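Local coordinates for protein muramidase (Sodiomyces alcalophilus, PDB 6ZM8) that probably hydrolyses the glycan strands of bacterial peptidoglycan, as a fungal muramidase (lysozyme) of glycoside hydrolase family 25, at residues C155-A160 and T168-W173. Numbering follows the deposited sequence.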
loop_
_atom_site.group_PDB
_atom_site.type_symbol
_atom_site.label_atom_id
_atom_site.label_comp_id
_atom_site.label_asym_id
_atom_site.label_seq_id
_atom_site.Cartn_x
_atom_site.Cartn_y
_atom_site.Cartn_z
ATOM N N CYS A 155 -9.857 -3.870 -5.535
ATOM C CA CYS A 155 -8.628 -3.350 -4.903
ATOM C C CYS A 155 -7.542 -3.195 -5.948
ATOM O O CYS A 155 -7.068 -4.188 -6.492
ATOM C CB CYS A 155 -8.130 -4.324 -3.846
ATOM S SG CYS A 155 -9.302 -4.548 -2.488
ATOM N N PRO A 156 -7.081 -1.961 -6.209
ATOM C CA PRO A 156 -5.962 -1.801 -7.131
ATOM C C PRO A 156 -4.721 -2.558 -6.621
ATOM O O PRO A 156 -4.471 -2.588 -5.400
ATOM C CB PRO A 156 -5.704 -0.284 -7.135
ATOM C CG PRO A 156 -7.060 0.310 -6.717
ATOM C CD PRO A 156 -7.581 -0.675 -5.692
ATOM N N LEU A 157 -3.941 -3.076 -7.547
ATOM C CA LEU A 157 -2.750 -3.857 -7.206
ATOM C C LEU A 157 -1.505 -2.984 -7.171
ATOM O O LEU A 157 -1.201 -2.262 -8.125
ATOM C CB LEU A 157 -2.557 -4.937 -8.276
ATOM C CG LEU A 157 -1.310 -5.820 -8.092
ATOM C CD1 LEU A 157 -1.395 -6.660 -6.814
ATOM C CD2 LEU A 157 -1.155 -6.701 -9.332
ATOM N N TRP A 158 -0.761 -3.140 -6.075
ATOM C CA TRP A 158 0.583 -2.573 -5.911
ATOM C C TRP A 158 1.526 -3.787 -5.808
ATOM O O TRP A 158 1.592 -4.446 -4.775
ATOM C CB TRP A 158 0.614 -1.676 -4.686
ATOM C CG TRP A 158 1.907 -0.999 -4.398
ATOM C CD1 TRP A 158 3.057 -0.979 -5.130
ATOM C CD2 TRP A 158 2.161 -0.202 -3.226
ATOM N NE1 TRP A 158 4.029 -0.233 -4.477
ATOM C CE2 TRP A 158 3.498 0.243 -3.304
ATOM C CE3 TRP A 158 1.398 0.108 -2.091
ATOM C CZ2 TRP A 158 4.105 0.974 -2.279
ATOM C CZ3 TRP A 158 2.002 0.809 -1.055
ATOM C CH2 TRP A 158 3.340 1.233 -1.160
ATOM N N ILE A 159 2.162 -4.107 -6.929
ATOM C CA ILE A 159 2.958 -5.334 -7.021
ATOM C C ILE A 159 4.429 -4.999 -6.804
ATOM O O ILE A 159 4.906 -3.990 -7.329
ATOM C CB ILE A 159 2.706 -6.021 -8.377
ATOM C CG1 ILE A 159 3.214 -7.458 -8.411
ATOM C CG2 ILE A 159 3.228 -5.217 -9.571
ATOM C CD1 ILE A 159 2.473 -8.385 -7.473
ATOM N N ALA A 160 5.138 -5.870 -6.105
ATOM C CA ALA A 160 6.567 -5.680 -5.884
ATOM C C ALA A 160 7.362 -6.741 -6.664
ATOM O O ALA A 160 7.129 -7.940 -6.507
ATOM C CB ALA A 160 6.920 -5.734 -4.425
ATOM N N THR A 168 4.855 -11.643 -13.876
ATOM C CA THR A 168 3.492 -12.187 -13.839
ATOM C C THR A 168 2.749 -11.579 -12.651
ATOM O O THR A 168 3.307 -11.479 -11.548
ATOM C CB THR A 168 3.523 -13.702 -13.779
ATOM O OG1 THR A 168 4.148 -14.113 -14.998
ATOM C CG2 THR A 168 2.141 -14.305 -13.660
ATOM N N LEU A 169 1.484 -11.202 -12.856
ATOM C CA LEU A 169 0.661 -10.626 -11.800
ATOM C C LEU A 169 -0.119 -11.730 -11.105
ATOM O O LEU A 169 -0.341 -12.807 -11.673
ATOM C CB LEU A 169 -0.304 -9.596 -12.387
ATOM C CG LEU A 169 0.365 -8.476 -13.200
ATOM C CD1 LEU A 169 -0.689 -7.490 -13.653
ATOM C CD2 LEU A 169 1.442 -7.750 -12.400
ATOM N N PRO A 170 -0.593 -11.477 -9.877
ATOM C CA PRO A 170 -1.477 -12.431 -9.231
ATOM C C PRO A 170 -2.777 -12.572 -10.013
ATOM O O PRO A 170 -3.226 -11.682 -10.727
ATOM C CB PRO A 170 -1.723 -11.801 -7.845
ATOM C CG PRO A 170 -0.628 -10.767 -7.662
ATOM C CD PRO A 170 -0.356 -10.288 -9.072
ATOM N N ASN A 171 -3.385 -13.736 -9.828
ATOM C CA ASN A 171 -4.641 -14.074 -10.503
ATOM C C ASN A 171 -5.717 -13.018 -10.275
ATOM O O ASN A 171 -5.944 -12.565 -9.149
ATOM C CB ASN A 171 -5.097 -15.421 -9.945
ATOM C CG ASN A 171 -6.323 -16.016 -10.589
ATOM O OD1 ASN A 171 -6.537 -15.826 -11.771
ATOM N ND2 ASN A 171 -7.076 -16.742 -9.811
ATOM N N GLY A 172 -6.376 -12.655 -11.375
ATOM C CA GLY A 172 -7.505 -11.730 -11.324
ATOM C C GLY A 172 -7.178 -10.347 -11.827
ATOM O O GLY A 172 -8.050 -9.658 -12.359
ATOM N N TRP A 173 -5.944 -9.886 -11.624
ATOM C CA TRP A 173 -5.583 -8.540 -12.039
ATOM C C TRP A 173 -5.062 -8.538 -13.475
ATOM O O TRP A 173 -4.082 -9.222 -13.791
ATOM C CB TRP A 173 -4.513 -7.938 -11.119
ATOM C CG TRP A 173 -5.024 -7.433 -9.813
ATOM C CD1 TRP A 173 -5.623 -6.217 -9.621
ATOM C CD2 TRP A 173 -4.967 -8.050 -8.511
ATOM N NE1 TRP A 173 -5.919 -6.030 -8.298
ATOM C CE2 TRP A 173 -5.512 -7.124 -7.588
ATOM C CE3 TRP A 173 -4.480 -9.278 -8.030
ATOM C CZ2 TRP A 173 -5.560 -7.382 -6.218
ATOM C CZ3 TRP A 173 -4.539 -9.531 -6.667
ATOM C CH2 TRP A 173 -5.063 -8.584 -5.774
#
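Leu157 and Ile159, on the short strand 157-160, face the returning loop 168-173 across CA-CA distances of 7.3 Å from Leu157 to Trp173 and 7.5 Å from Ile159 to Leu169, a spacing bridged by side chains. The loop bends through a type II turn from Pro170 to Trp173, with Gly172 at its third position. Trp173 makes the polar link: NE1 donates to Cys155 O at 2.8 Å, and the N-H...O angle is 154°. The acceptor lies in the indole plane, just ahead of the strand, so the bond holds the ring's edge against the backbone. Leu157 CB lies over the five-membered ring on one face of the Trp173 indole, 3.5 Å from its centroid, in a CH-pi contact. Chi1 (178°) sets the leucine CG anti to the backbone N; from there the CD2 branch meets Pro170 CD tip to tip at 3.7 Å. Ile159 approaches the same proline ring, CD1 lying 3.8 Å from Pro170 CD, while Leu169 CD2 touches both Leu157 CD2 and Ile159 CG2. Thr138 and Trp141 of helix 138-145 also pack on Pro170. On the strand's other side, Trp158 stacks with Tyr28 and hydrogen-bonds through NE1 to Asn192 OD1. This fits the modified TIM barrel of family 25, (beta/alpha)5(beta)3, whose later strands lack connecting helices: here a loop joins parallel 157-160 and 178-182 and packs over outward-facing Leu157 and Ile159.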